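Local coordinates for protein alternansucrase (Leuconostoc mesenteroides, PDB 6HVG) that belongs to glycoside hydrolase family 70, with a barrel-type catalytic domain, a bound calcium ion and cell-wall-binding-type repeats at both ends of the chain, at residues A[403-408]-A[1271-1276]; A[1094-1099]-A[1161-1166]; A[1166-1171]-A[1194-1199]; A[1190-1195]-A[1254-1259]. All coordinates share one frame; numbering follows the deposited sequence.

Contact 1. Residues A[403-408]-A[1271-1276]; sequences FENVDG and FNIAKT
F403 and I1273 make up the well-packed half of this contact. CD1 of I1273 lies against CB of F403, while its CG2 approaches the F403 ring obliquely near CD2, the F403 CD2 to I1273 CG2 distance being 3.9 Å. CG1 of I1273 stands between its own backbone N and carbonyl carbon (chi1 47°), which puts it beside the carbonyl of G408. That carbonyl also accepts the one hydrogen bond between the loops: I1273 N to G408 O is 3.2 Å, with the donor tilted out of the carbonyl plane. The N1272 amide lies against the same carbonyl group, ND2 nearest G408 C. G408 has no side chain, so A1274 CB comes to 4.1 Å from G408 CA.

Each loop is shaped by an asparagine of its own. N405 OD1 receives G408 N on an in-plane lone pair at 2.9 Å, an Asx motif, and its ND2 returns a bond to F403 O. N1272 OD1 accepts A1274 N at 3.0 Å in an Asx turn.

Past A1274 the packing gives way to solvent: K1275 is exposed and poorly ordered. By contrast, the buried F1271 meets the rings of W443 and F1280. The two loops are 863 residues apart, consistent with the U-shaped chain course of family 70. No salt bridge joins them; the E404 carboxylate turns instead to R502. The contact therefore rests on van der Waals packing and a single backbone hydrogen bond, between loops already braced internally.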
loop_
_atom_site.group_PDB
_atom_site.type_symbol
_atom_site.label_atom_id
_atom_site.label_comp_id
_atom_site.label_asym_id
_atom_site.label_seq_id
_atom_site.Cartn_x
_atom_site.Cartn_y
_atom_site.Cartn_z
ATOM N N PHE A 403 -22.880 -8.405 -32.757
ATOM C CA PHE A 403 -21.645 -7.939 -32.099
ATOM C C PHE A 403 -21.680 -8.134 -30.593
ATOM O O PHE A 403 -22.571 -7.618 -29.933
ATOM C CB PHE A 403 -21.457 -6.441 -32.349
ATOM C CG PHE A 403 -20.845 -6.097 -33.678
ATOM C CD1 PHE A 403 -19.507 -6.303 -33.893
ATOM C CD2 PHE A 403 -21.614 -5.524 -34.690
ATOM C CE1 PHE A 403 -18.946 -5.969 -35.100
ATOM C CE2 PHE A 403 -21.057 -5.183 -35.895
ATOM C CZ PHE A 403 -19.718 -5.403 -36.100
ATOM N N GLU A 404 -20.701 -8.848 -30.047
ATOM C CA GLU A 404 -20.521 -8.901 -28.594
ATOM C C GLU A 404 -20.030 -7.540 -28.150
ATOM O O GLU A 404 -19.131 -6.973 -28.770
ATOM C CB GLU A 404 -19.521 -9.997 -28.189
ATOM C CG GLU A 404 -20.059 -11.425 -28.347
ATOM C CD GLU A 404 -19.018 -12.503 -28.069
ATOM O OE1 GLU A 404 -17.843 -12.184 -27.783
ATOM O OE2 GLU A 404 -19.385 -13.694 -28.107
ATOM N N ASN A 405 -20.590 -7.016 -27.069
ATOM C CA ASN A 405 -20.341 -5.629 -26.692
ATOM C C ASN A 405 -20.617 -5.315 -25.229
ATOM O O ASN A 405 -21.173 -6.115 -24.501
ATOM C CB ASN A 405 -21.213 -4.725 -27.553
ATOM C CG ASN A 405 -22.683 -4.815 -27.192
ATOM O OD1 ASN A 405 -23.281 -3.860 -26.681
ATOM N ND2 ASN A 405 -23.276 -5.949 -27.469
ATOM N N VAL A 406 -20.218 -4.118 -24.828
ATOM C CA VAL A 406 -20.558 -3.540 -23.532
ATOM C C VAL A 406 -21.114 -2.151 -23.821
ATOM O O VAL A 406 -20.441 -1.317 -24.432
ATOM C CB VAL A 406 -19.316 -3.427 -22.638
ATOM C CG1 VAL A 406 -19.694 -2.985 -21.222
ATOM C CG2 VAL A 406 -18.555 -4.752 -22.612
ATOM N N ASP A 407 -22.345 -1.911 -23.391
ATOM C CA ASP A 407 -23.065 -0.630 -23.618
ATOM C C ASP A 407 -22.944 -0.099 -25.030
ATOM O O ASP A 407 -22.881 1.114 -25.243
ATOM C CB ASP A 407 -22.640 0.451 -22.599
ATOM C CG ASP A 407 -23.126 0.151 -21.191
ATOM O OD1 ASP A 407 -23.969 -0.761 -21.030
ATOM O OD2 ASP A 407 -22.667 0.831 -20.248
ATOM N N GLY A 408 -22.929 -1.021 -25.987
ATOM C CA GLY A 408 -22.813 -0.664 -27.396
ATOM C C GLY A 408 -21.405 -0.632 -27.954
ATOM O O GLY A 408 -21.204 -0.793 -29.153
ATOM N N PHE A 1271 -16.045 3.011 -31.655
ATOM C CA PHE A 1271 -17.070 2.273 -32.394
ATOM C C PHE A 1271 -18.284 2.029 -31.510
ATOM O O PHE A 1271 -18.150 1.777 -30.314
ATOM C CB PHE A 1271 -16.512 0.946 -32.955
ATOM C CG PHE A 1271 -15.280 1.129 -33.809
ATOM C CD1 PHE A 1271 -15.351 1.884 -34.969
ATOM C CD2 PHE A 1271 -14.055 0.612 -33.422
ATOM C CE1 PHE A 1271 -14.235 2.097 -35.735
ATOM C CE2 PHE A 1271 -12.929 0.816 -34.201
ATOM C CZ PHE A 1271 -13.016 1.556 -35.351
ATOM N N ASN A 1272 -19.470 2.116 -32.101
ATOM C CA ASN A 1272 -20.707 1.846 -31.379
ATOM C C ASN A 1272 -21.811 1.296 -32.276
ATOM O O ASN A 1272 -21.894 1.651 -33.454
ATOM C CB ASN A 1272 -21.193 3.112 -30.657
ATOM C CG ASN A 1272 -22.095 2.796 -29.471
ATOM O OD1 ASN A 1272 -23.293 2.631 -29.624
ATOM N ND2 ASN A 1272 -21.508 2.679 -28.290
ATOM N N ILE A 1273 -22.670 0.456 -31.696
ATOM C CA ILE A 1273 -23.753 -0.215 -32.441
ATOM C C ILE A 1273 -25.105 -0.245 -31.704
ATOM O O ILE A 1273 -25.990 -1.007 -32.067
ATOM C CB ILE A 1273 -23.365 -1.670 -32.741
ATOM C CG1 ILE A 1273 -22.819 -2.317 -31.471
ATOM C CG2 ILE A 1273 -22.350 -1.736 -33.876
ATOM C CD1 ILE A 1273 -23.154 -3.772 -31.339
ATOM N N ALA A 1274 -25.276 0.594 -30.685
ATOM C CA ALA A 1274 -26.437 0.495 -29.795
ATOM C C ALA A 1274 -27.723 0.938 -30.477
ATOM O O ALA A 1274 -28.743 0.246 -30.408
ATOM C CB ALA A 1274 -26.204 1.297 -28.524
ATOM N N LYS A 1275 -27.663 2.089 -31.136
ATOM C CA LYS A 1275 -28.809 2.636 -31.844
ATOM C C LYS A 1275 -28.481 2.763 -33.325
ATOM O O LYS A 1275 -27.465 3.358 -33.692
ATOM C CB LYS A 1275 -29.180 3.999 -31.271
ATOM C CG LYS A 1275 -29.612 3.956 -29.817
ATOM C CD LYS A 1275 -29.996 5.341 -29.323
ATOM C CE LYS A 1275 -29.857 5.451 -27.814
ATOM N NZ LYS A 1275 -29.772 6.873 -27.374
ATOM N N THR A 1276 -29.361 2.210 -34.164
ATOM C CA THR A 1276 -29.180 2.175 -35.629
ATOM C C THR A 1276 -28.950 3.550 -36.304
ATOM O O THR A 1276 -28.365 3.607 -37.395
ATOM C CB THR A 1276 -30.347 1.421 -36.343
ATOM O OG1 THR A 1276 -31.608 1.757 -35.745
ATOM C CG2 THR A 1276 -30.153 -0.098 -36.258
#

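Contact 2. Residues A[1094-1099]-A[1161-1166]; sequences TNYGGM and IYALPG
Y1096 reaches across to A1163 with the edge of its ring. Its CE2 lies 3.6 Å from A1163 C, which sits close to the ring plane, and 4.0 Å from A1163 CB. CG of Y1096 is anti to its carbonyl carbon (chi1 -65°), beside the backbone N, and the CE2 side of the ring meets the turn of the second loop. Farther out, the ring crosses the proline obliquely, with Y1096 OH 3.7 Å from P1165 CB and equally close to P1165 CA.

A1163 has a left-handed backbone (phi 44°, psi 65°), and its methyl faces the other loop. There it also receives T1094, whose CG2, anti to the backbone N, stops 3.8 Å from A1163 CB. The turn that carries A1163 and P1165 links strands 1160-1161 and 1166-1175, both members of a six-stranded antiparallel sheet that probably corresponds to domain B of family 70 enzymes. Its partner, 1094-1099, is a loop that follows the barrel strand 1081-1083 and the short strand 1089-1090.

P1165 brings less surface to the contact and meets Y1096 with CA and CB. No hydrogen bond passes between the segments. L1164 O lies close to Y1096 CE2 but has its polar partner in N1195 ND2. Within the first loop, N1095 ND2 bonds to G1098 O at 3.2 Å; the acceptor is in the amide plane, though the donor stands well above the carbonyl plane.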
loop_
_atom_site.group_PDB
_atom_site.type_symbol
_atom_site.label_atom_id
_atom_site.label_comp_id
_atom_site.label_asym_id
_atom_site.label_seq_id
_atom_site.Cartn_x
_atom_site.Cartn_y
_atom_site.Cartn_z
ATOM N N THR A 1094 -13.112 -14.485 -6.137
ATOM C CA THR A 1094 -13.627 -13.826 -7.336
ATOM C C THR A 1094 -12.834 -12.570 -7.657
ATOM O O THR A 1094 -12.602 -11.743 -6.794
ATOM C CB THR A 1094 -15.120 -13.468 -7.185
ATOM O OG1 THR A 1094 -15.853 -14.650 -6.831
ATOM C CG2 THR A 1094 -15.693 -12.889 -8.494
ATOM N N ASN A 1095 -12.425 -12.436 -8.910
ATOM C CA ASN A 1095 -11.487 -11.389 -9.315
ATOM C C ASN A 1095 -11.601 -11.123 -10.810
ATOM O O ASN A 1095 -11.087 -11.885 -11.632
ATOM C CB ASN A 1095 -10.068 -11.836 -8.961
ATOM C CG ASN A 1095 -9.003 -10.863 -9.417
ATOM O OD1 ASN A 1095 -8.342 -11.068 -10.438
ATOM N ND2 ASN A 1095 -8.826 -9.802 -8.655
ATOM N N TYR A 1096 -12.305 -10.047 -11.140
ATOM C CA TYR A 1096 -12.611 -9.694 -12.529
ATOM C C TYR A 1096 -11.448 -9.017 -13.275
ATOM O O TYR A 1096 -11.323 -9.103 -14.498
ATOM C CB TYR A 1096 -13.901 -8.866 -12.575
ATOM C CG TYR A 1096 -15.078 -9.701 -12.123
ATOM C CD1 TYR A 1096 -15.422 -10.894 -12.784
ATOM C CD2 TYR A 1096 -15.822 -9.345 -11.014
ATOM C CE1 TYR A 1096 -16.486 -11.680 -12.356
ATOM C CE2 TYR A 1096 -16.886 -10.126 -10.577
ATOM C CZ TYR A 1096 -17.219 -11.289 -11.251
ATOM O OH TYR A 1096 -18.287 -12.050 -10.831
ATOM N N GLY A 1097 -10.594 -8.363 -12.524
ATOM C CA GLY A 1097 -9.330 -7.890 -13.042
ATOM C C GLY A 1097 -8.569 -7.302 -11.866
ATOM O O GLY A 1097 -9.125 -7.130 -10.753
ATOM N N GLY A 1098 -7.300 -6.999 -12.093
ATOM C CA GLY A 1098 -6.522 -6.279 -11.095
ATOM C C GLY A 1098 -6.072 -7.145 -9.948
ATOM O O GLY A 1098 -6.279 -8.363 -9.949
ATOM N N MET A 1099 -5.459 -6.504 -8.959
ATOM C CA MET A 1099 -4.929 -7.211 -7.805
ATOM C C MET A 1099 -6.054 -7.556 -6.832
ATOM O O MET A 1099 -6.872 -6.715 -6.485
ATOM C CB MET A 1099 -3.881 -6.368 -7.105
ATOM C CG MET A 1099 -2.711 -5.995 -7.994
ATOM S SD MET A 1099 -1.414 -5.158 -7.082
ATOM C CE MET A 1099 -0.766 -6.506 -6.102
ATOM N N ILE A 1161 -17.221 -1.826 -2.209
ATOM C CA ILE A 1161 -17.850 -3.109 -2.438
ATOM C C ILE A 1161 -17.016 -3.826 -3.507
ATOM O O ILE A 1161 -16.444 -3.169 -4.366
ATOM C CB ILE A 1161 -19.325 -2.898 -2.841
ATOM C CG1 ILE A 1161 -20.086 -4.222 -2.906
ATOM C CG2 ILE A 1161 -19.436 -2.142 -4.153
ATOM C CD1 ILE A 1161 -21.582 -4.031 -3.001
ATOM N N TYR A 1162 -16.920 -5.152 -3.436
ATOM C CA TYR A 1162 -16.045 -5.923 -4.333
ATOM C C TYR A 1162 -16.788 -6.756 -5.364
ATOM O O TYR A 1162 -17.954 -7.054 -5.209
ATOM C CB TYR A 1162 -15.188 -6.905 -3.535
ATOM C CG TYR A 1162 -14.019 -6.331 -2.757
ATOM C CD1 TYR A 1162 -14.214 -5.466 -1.686
ATOM C CD2 TYR A 1162 -12.715 -6.732 -3.045
ATOM C CE1 TYR A 1162 -13.146 -5.008 -0.934
ATOM C CE2 TYR A 1162 -11.640 -6.261 -2.311
ATOM C CZ TYR A 1162 -11.859 -5.409 -1.252
ATOM O OH TYR A 1162 -10.775 -4.991 -0.507
ATOM N N ALA A 1163 -16.069 -7.153 -6.405
ATOM C CA ALA A 1163 -16.498 -8.203 -7.322
ATOM C C ALA A 1163 -17.963 -8.115 -7.755
ATOM O O ALA A 1163 -18.774 -9.008 -7.443
ATOM C CB ALA A 1163 -16.209 -9.547 -6.704
ATOM N N LEU A 1164 -18.287 -7.044 -8.480
ATOM C CA LEU A 1164 -19.608 -6.861 -9.080
ATOM C C LEU A 1164 -19.606 -7.535 -10.467
ATOM O O LEU A 1164 -18.712 -7.286 -11.254
ATOM C CB LEU A 1164 -19.908 -5.374 -9.202
ATOM C CG LEU A 1164 -19.856 -4.625 -7.864
ATOM C CD1 LEU A 1164 -19.614 -3.145 -8.060
ATOM C CD2 LEU A 1164 -21.121 -4.823 -7.054
ATOM N N PRO A 1165 -20.598 -8.404 -10.758
ATOM C CA PRO A 1165 -20.495 -9.282 -11.927
ATOM C C PRO A 1165 -20.828 -8.659 -13.296
ATOM O O PRO A 1165 -20.514 -9.262 -14.319
ATOM C CB PRO A 1165 -21.507 -10.383 -11.619
ATOM C CG PRO A 1165 -22.548 -9.698 -10.805
ATOM C CD PRO A 1165 -21.792 -8.720 -9.947
ATOM N N GLY A 1166 -21.428 -7.476 -13.314
ATOM C CA GLY A 1166 -21.916 -6.887 -14.552
ATOM C C GLY A 1166 -21.038 -5.739 -15.037
ATOM O O GLY A 1166 -20.673 -4.853 -14.245
#

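Contact 3. Residues A[1166-1171]-A[1194-1199]; sequences GKEVVT and ANTKSS
G1166 and K1197 form a hydrogen-bonded antiparallel pair: G1166 N gives to K1197 O at 3.0 Å, and K1197 N returns to G1166 O at the same length. G1166 O has a second donor, T1196 N at 3.1 Å, nearly along the C=O axis. T1196 and K1197 thus both face G1166, a classic beta bulge, and the register shifts by one. Beyond it, E1168 and A1194 exchange two fairly straight bonds: E1168 N to A1194 O at 3.1 Å and A1194 N to E1168 O at 3.0 Å. Between these pairs, K1167 and N1195 lie side by side, K1167 CG 3.9 Å from N1195 ND2; the amide is used by R1256 at OD1 and L1164 O at ND2.

E1168 and T1196 cross at about a right angle. T1196 OG1 gives to E1168 OE1, although the modelled bond is so short that its length is doubtful, and OE1 also accepts A1245 N. K1197 passes E1168 with CE, their charged ends apart.

The short segments run at 112° to each other. Strand 1190-1197 forms one margin of the six-stranded antiparallel sheet; strand 1166-1175 separates it from strand 534-537, whose Y537 packs on V1170, A1194 and T1196.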
loop_
_atom_site.group_PDB
_atom_site.type_symbol
_atom_site.label_atom_id
_atom_site.label_comp_id
_atom_site.label_asym_id
_atom_site.label_seq_id
_atom_site.Cartn_x
_atom_site.Cartn_y
_atom_site.Cartn_z
ATOM N N GLY A 1166 -21.428 -7.476 -13.314
ATOM C CA GLY A 1166 -21.916 -6.887 -14.552
ATOM C C GLY A 1166 -21.038 -5.739 -15.037
ATOM O O GLY A 1166 -20.673 -4.853 -14.245
ATOM N N LYS A 1167 -20.729 -5.739 -16.342
ATOM C CA LYS A 1167 -19.808 -4.755 -16.931
ATOM C C LYS A 1167 -20.539 -3.574 -17.512
ATOM O O LYS A 1167 -21.629 -3.716 -18.018
ATOM C CB LYS A 1167 -18.955 -5.379 -18.035
ATOM C CG LYS A 1167 -18.173 -6.616 -17.621
ATOM C CD LYS A 1167 -17.212 -7.061 -18.721
ATOM C CE LYS A 1167 -16.552 -8.372 -18.355
ATOM N NZ LYS A 1167 -15.412 -8.682 -19.245
ATOM N N GLU A 1168 -19.928 -2.403 -17.388
ATOM C CA GLU A 1168 -20.404 -1.170 -18.017
ATOM C C GLU A 1168 -19.197 -0.428 -18.571
ATOM O O GLU A 1168 -18.052 -0.732 -18.211
ATOM C CB GLU A 1168 -21.084 -0.238 -17.034
ATOM C CG GLU A 1168 -22.359 -0.751 -16.397
ATOM C CD GLU A 1168 -22.909 0.241 -15.381
ATOM O OE1 GLU A 1168 -22.398 0.248 -14.237
ATOM O OE2 GLU A 1168 -23.816 1.048 -15.718
ATOM N N VAL A 1169 -19.457 0.528 -19.460
ATOM C CA VAL A 1169 -18.391 1.329 -20.025
ATOM C C VAL A 1169 -18.429 2.674 -19.333
ATOM O O VAL A 1169 -19.413 3.390 -19.427
ATOM C CB VAL A 1169 -18.509 1.493 -21.558
ATOM C CG1 VAL A 1169 -17.437 2.430 -22.086
ATOM C CG2 VAL A 1169 -18.383 0.145 -22.240
ATOM N N VAL A 1170 -17.345 2.996 -18.636
ATOM C CA VAL A 1170 -17.200 4.267 -17.919
ATOM C C VAL A 1170 -16.184 5.143 -18.650
ATOM O O VAL A 1170 -15.417 4.643 -19.478
ATOM C CB VAL A 1170 -16.693 4.058 -16.453
ATOM C CG1 VAL A 1170 -17.591 3.098 -15.691
ATOM C CG2 VAL A 1170 -15.236 3.572 -16.425
ATOM N N THR A 1171 -16.193 6.439 -18.336
ATOM C CA THR A 1171 -15.140 7.362 -18.750
ATOM C C THR A 1171 -14.205 7.570 -17.555
ATOM O O THR A 1171 -14.629 8.068 -16.512
ATOM C CB THR A 1171 -15.716 8.716 -19.199
ATOM O OG1 THR A 1171 -16.440 8.546 -20.409
ATOM C CG2 THR A 1171 -14.608 9.704 -19.473
ATOM N N ALA A 1194 -15.434 -1.437 -16.878
ATOM C CA ALA A 1194 -15.302 -1.724 -15.464
ATOM C C ALA A 1194 -16.376 -2.700 -15.024
ATOM O O ALA A 1194 -17.360 -2.893 -15.722
ATOM C CB ALA A 1194 -15.413 -0.437 -14.671
ATOM N N ASN A 1195 -16.162 -3.333 -13.874
ATOM C CA ASN A 1195 -17.162 -4.199 -13.273
ATOM C C ASN A 1195 -17.873 -3.442 -12.149
ATOM O O ASN A 1195 -17.402 -3.410 -11.031
ATOM C CB ASN A 1195 -16.528 -5.494 -12.771
ATOM C CG ASN A 1195 -16.451 -6.552 -13.836
ATOM O OD1 ASN A 1195 -15.515 -6.583 -14.604
ATOM N ND2 ASN A 1195 -17.445 -7.424 -13.896
ATOM N N THR A 1196 -19.022 -2.862 -12.476
ATOM C CA THR A 1196 -19.698 -1.907 -11.605
ATOM C C THR A 1196 -21.137 -2.258 -11.248
ATOM O O THR A 1196 -21.724 -1.622 -10.375
ATOM C CB THR A 1196 -19.746 -0.529 -12.294
ATOM O OG1 THR A 1196 -20.184 -0.699 -13.653
ATOM C CG2 THR A 1196 -18.373 0.108 -12.280
ATOM N N LYS A 1197 -21.706 -3.255 -11.914
ATOM C CA LYS A 1197 -23.132 -3.534 -11.816
ATOM C C LYS A 1197 -23.358 -4.782 -10.989
ATOM O O LYS A 1197 -22.764 -5.813 -11.238
ATOM C CB LYS A 1197 -23.705 -3.712 -13.221
ATOM C CG LYS A 1197 -25.168 -3.362 -13.364
ATOM C CD LYS A 1197 -25.715 -3.760 -14.730
ATOM C CE LYS A 1197 -26.005 -2.562 -15.617
ATOM N NZ LYS A 1197 -26.635 -2.990 -16.900
ATOM N N SER A 1198 -24.217 -4.681 -9.993
ATOM C CA SER A 1198 -24.567 -5.808 -9.129
ATOM C C SER A 1198 -25.544 -6.772 -9.818
ATOM O O SER A 1198 -26.174 -6.407 -10.817
ATOM C CB SER A 1198 -25.198 -5.236 -7.861
ATOM O OG SER A 1198 -25.459 -6.254 -6.933
ATOM N N SER A 1199 -25.699 -7.980 -9.263
ATOM C CA SER A 1199 -26.516 -9.028 -9.902
ATOM C C SER A 1199 -27.988 -8.645 -10.048
ATOM O O SER A 1199 -28.661 -9.120 -10.965
ATOM C CB SER A 1199 -26.417 -10.359 -9.137
ATOM O OG SER A 1199 -27.247 -10.367 -7.966
#

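Contact 4. Residues A[1190-1195]-A[1254-1259]; sequences LLYVAN and LHRGAY
L1190 and A1258, at one end, and A1194 and L1254, at the other, show the two segments passing in roughly opposite directions, with CA atoms 6.8 Å apart for the first pair. The first segment is an extended strand; the second is an irregular loop that bends through positive phi at H1255 and G1257. No backbone-to-backbone hydrogen bond joins them. One water spans the gap, donating to both L1191 O and A1258 O.

R1256 makes the main polar link. Its chain, extended from CG to NE, brings the guanidinium edge to the strand: NH1 gives to V1193 O at 2.9 Å, standing above that carbonyl plane. NH1 and NH2 together grip N1195 OD1, at 3.1 and 2.9 Å, with the acceptor near the guanidinium plane.

Y1192, its CG anti to the backbone N (chi1 -163°), points its ring into the loop. Y1192 OH accepts L1254 N at 3.0 Å and is also bonded to E520 OE2. L1254 CB lies at the ring edge, and its CD1 reaches 3.8 Å from A1194 CA. At the far end, L1190 CD1 packs on A1258 CB at 3.6 Å, and its CD2 approaches the hydroxyl of Y1259.

E520 also receives the backbone N of H1255, R1256 and G1257. Strand 1190-1197 bonds to strand 1166-1175 along its length, and strand 534-537 meets Y1192 and A1194 through L535 and Y537.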
loop_
_atom_site.group_PDB
_atom_site.type_symbol
_atom_site.label_atom_id
_atom_site.label_comp_id
_atom_site.label_asym_id
_atom_site.label_seq_id
_atom_site.Cartn_x
_atom_site.Cartn_y
_atom_site.Cartn_z
ATOM N N LEU A 1190 -10.628 8.503 -20.802
ATOM C CA LEU A 1190 -10.714 7.362 -21.739
ATOM C C LEU A 1190 -11.850 6.406 -21.389
ATOM O O LEU A 1190 -12.222 6.271 -20.227
ATOM C CB LEU A 1190 -9.420 6.541 -21.753
ATOM C CG LEU A 1190 -8.123 7.301 -22.034
ATOM C CD1 LEU A 1190 -6.973 6.312 -22.115
ATOM C CD2 LEU A 1190 -8.212 8.108 -23.307
ATOM N N LEU A 1191 -12.391 5.740 -22.399
ATOM C CA LEU A 1191 -13.453 4.780 -22.168
ATOM C C LEU A 1191 -12.825 3.480 -21.690
ATOM O O LEU A 1191 -11.782 3.034 -22.188
ATOM C CB LEU A 1191 -14.331 4.563 -23.415
ATOM C CG LEU A 1191 -15.096 5.764 -23.994
ATOM C CD1 LEU A 1191 -16.311 5.298 -24.793
ATOM C CD2 LEU A 1191 -15.542 6.764 -22.949
ATOM N N TYR A 1192 -13.485 2.880 -20.707
ATOM C CA TYR A 1192 -12.941 1.738 -19.982
ATOM C C TYR A 1192 -14.089 0.834 -19.616
ATOM O O TYR A 1192 -15.185 1.318 -19.340
ATOM C CB TYR A 1192 -12.262 2.228 -18.709
ATOM C CG TYR A 1192 -11.323 1.255 -18.064
ATOM C CD1 TYR A 1192 -10.025 1.139 -18.498
ATOM C CD2 TYR A 1192 -11.714 0.506 -16.982
ATOM C CE1 TYR A 1192 -9.143 0.263 -17.894
ATOM C CE2 TYR A 1192 -10.850 -0.371 -16.373
ATOM C CZ TYR A 1192 -9.564 -0.489 -16.829
ATOM O OH TYR A 1192 -8.699 -1.380 -16.221
ATOM N N VAL A 1193 -13.836 -0.472 -19.644
ATOM C CA VAL A 1193 -14.810 -1.456 -19.206
ATOM C C VAL A 1193 -14.501 -1.770 -17.760
ATOM O O VAL A 1193 -13.448 -2.292 -17.452
ATOM C CB VAL A 1193 -14.722 -2.751 -20.020
ATOM C CG1 VAL A 1193 -15.593 -3.829 -19.408
ATOM C CG2 VAL A 1193 -15.163 -2.502 -21.445
ATOM N N ALA A 1194 -15.434 -1.437 -16.878
ATOM C CA ALA A 1194 -15.302 -1.724 -15.464
ATOM C C ALA A 1194 -16.376 -2.700 -15.024
ATOM O O ALA A 1194 -17.360 -2.893 -15.722
ATOM C CB ALA A 1194 -15.413 -0.437 -14.671
ATOM N N ASN A 1195 -16.162 -3.333 -13.874
ATOM C CA ASN A 1195 -17.162 -4.199 -13.273
ATOM C C ASN A 1195 -17.873 -3.442 -12.149
ATOM O O ASN A 1195 -17.402 -3.410 -11.031
ATOM C CB ASN A 1195 -16.528 -5.494 -12.771
ATOM C CG ASN A 1195 -16.451 -6.552 -13.836
ATOM O OD1 ASN A 1195 -15.515 -6.583 -14.604
ATOM N ND2 ASN A 1195 -17.445 -7.424 -13.896
ATOM N N LEU A 1254 -8.012 -2.334 -13.458
ATOM C CA LEU A 1254 -8.434 -3.700 -13.763
ATOM C C LEU A 1254 -7.581 -4.432 -14.789
ATOM O O LEU A 1254 -7.950 -5.535 -15.211
ATOM C CB LEU A 1254 -9.900 -3.707 -14.229
ATOM C CG LEU A 1254 -10.917 -3.140 -13.231
ATOM C CD1 LEU A 1254 -12.331 -3.412 -13.691
ATOM C CD2 LEU A 1254 -10.740 -3.733 -11.853
ATOM N N HIS A 1255 -6.451 -3.833 -15.176
ATOM C CA HIS A 1255 -5.464 -4.484 -16.065
ATOM C C HIS A 1255 -5.997 -4.777 -17.484
ATOM O O HIS A 1255 -5.595 -5.745 -18.140
ATOM C CB HIS A 1255 -4.943 -5.787 -15.429
ATOM C CG HIS A 1255 -4.211 -5.586 -14.146
ATOM N ND1 HIS A 1255 -3.491 -6.594 -13.541
ATOM C CD2 HIS A 1255 -4.066 -4.494 -13.365
ATOM C CE1 HIS A 1255 -2.949 -6.132 -12.430
ATOM N NE2 HIS A 1255 -3.275 -4.859 -12.305
ATOM N N ARG A 1256 -6.907 -3.944 -17.943
ATOM C CA ARG A 1256 -7.577 -4.189 -19.209
ATOM C C ARG A 1256 -7.000 -3.361 -20.362
ATOM O O ARG A 1256 -7.053 -3.800 -21.520
ATOM C CB ARG A 1256 -9.076 -3.937 -19.059
ATOM C CG ARG A 1256 -9.750 -5.132 -18.433
ATOM C CD ARG A 1256 -11.187 -4.879 -18.043
ATOM N NE ARG A 1256 -11.744 -6.094 -17.464
ATOM C CZ ARG A 1256 -12.891 -6.169 -16.801
ATOM N NH1 ARG A 1256 -13.633 -5.095 -16.611
ATOM N NH2 ARG A 1256 -13.305 -7.333 -16.324
ATOM N N GLY A 1257 -6.484 -2.176 -20.038
ATOM C CA GLY A 1257 -5.781 -1.360 -20.995
ATOM C C GLY A 1257 -6.471 -0.035 -21.246
ATOM O O GLY A 1257 -7.684 0.101 -21.039
ATOM N N ALA A 1258 -5.690 0.946 -21.692
ATOM C CA ALA A 1258 -6.228 2.255 -21.999
ATOM C C ALA A 1258 -7.179 2.223 -23.195
ATOM O O ALA A 1258 -8.100 3.042 -23.285
ATOM C CB ALA A 1258 -5.098 3.226 -22.270
ATOM N N TYR A 1259 -6.951 1.292 -24.130
ATOM C CA TYR A 1259 -7.775 1.230 -25.358
ATOM C C TYR A 1259 -8.300 -0.172 -25.635
ATOM O O TYR A 1259 -8.257 -0.647 -26.756
ATOM C CB TYR A 1259 -6.992 1.786 -26.549
ATOM C CG TYR A 1259 -6.582 3.224 -26.339
ATOM C CD1 TYR A 1259 -7.527 4.235 -26.403
ATOM C CD2 TYR A 1259 -5.254 3.572 -26.050
ATOM C CE1 TYR A 1259 -7.174 5.552 -26.193
ATOM C CE2 TYR A 1259 -4.886 4.896 -25.844
ATOM C CZ TYR A 1259 -5.853 5.881 -25.916
ATOM O OH TYR A 1259 -5.509 7.204 -25.704
HETATM O O HOH W 1 -10.400 3.849 -24.195
#

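Overall arrangement
Contacts 3 and 4 share A1194 and N1195, with centres about 11 Å apart: one joins strand 1190-1197 to its sheet neighbour, the other ties that strand to the loop 1254-1259. Contact 2 shares G1166 with contact 3 and meets both through N1195, whose ND2 lies 2.9 Å from L1164 O. Contact 1, whose segments enclose the other three along the chain, reaches contact 3 at D407 OD2 and V1169 N, 3.3 Å apart and weakly bonded, and contact 4 at V406. Contacts 1 and 2 do not touch. The calcium ion, bound by E575, D581, N625 and D1159, lies about 13 Å from the L1164 side chain and 14 Å from that of T1196.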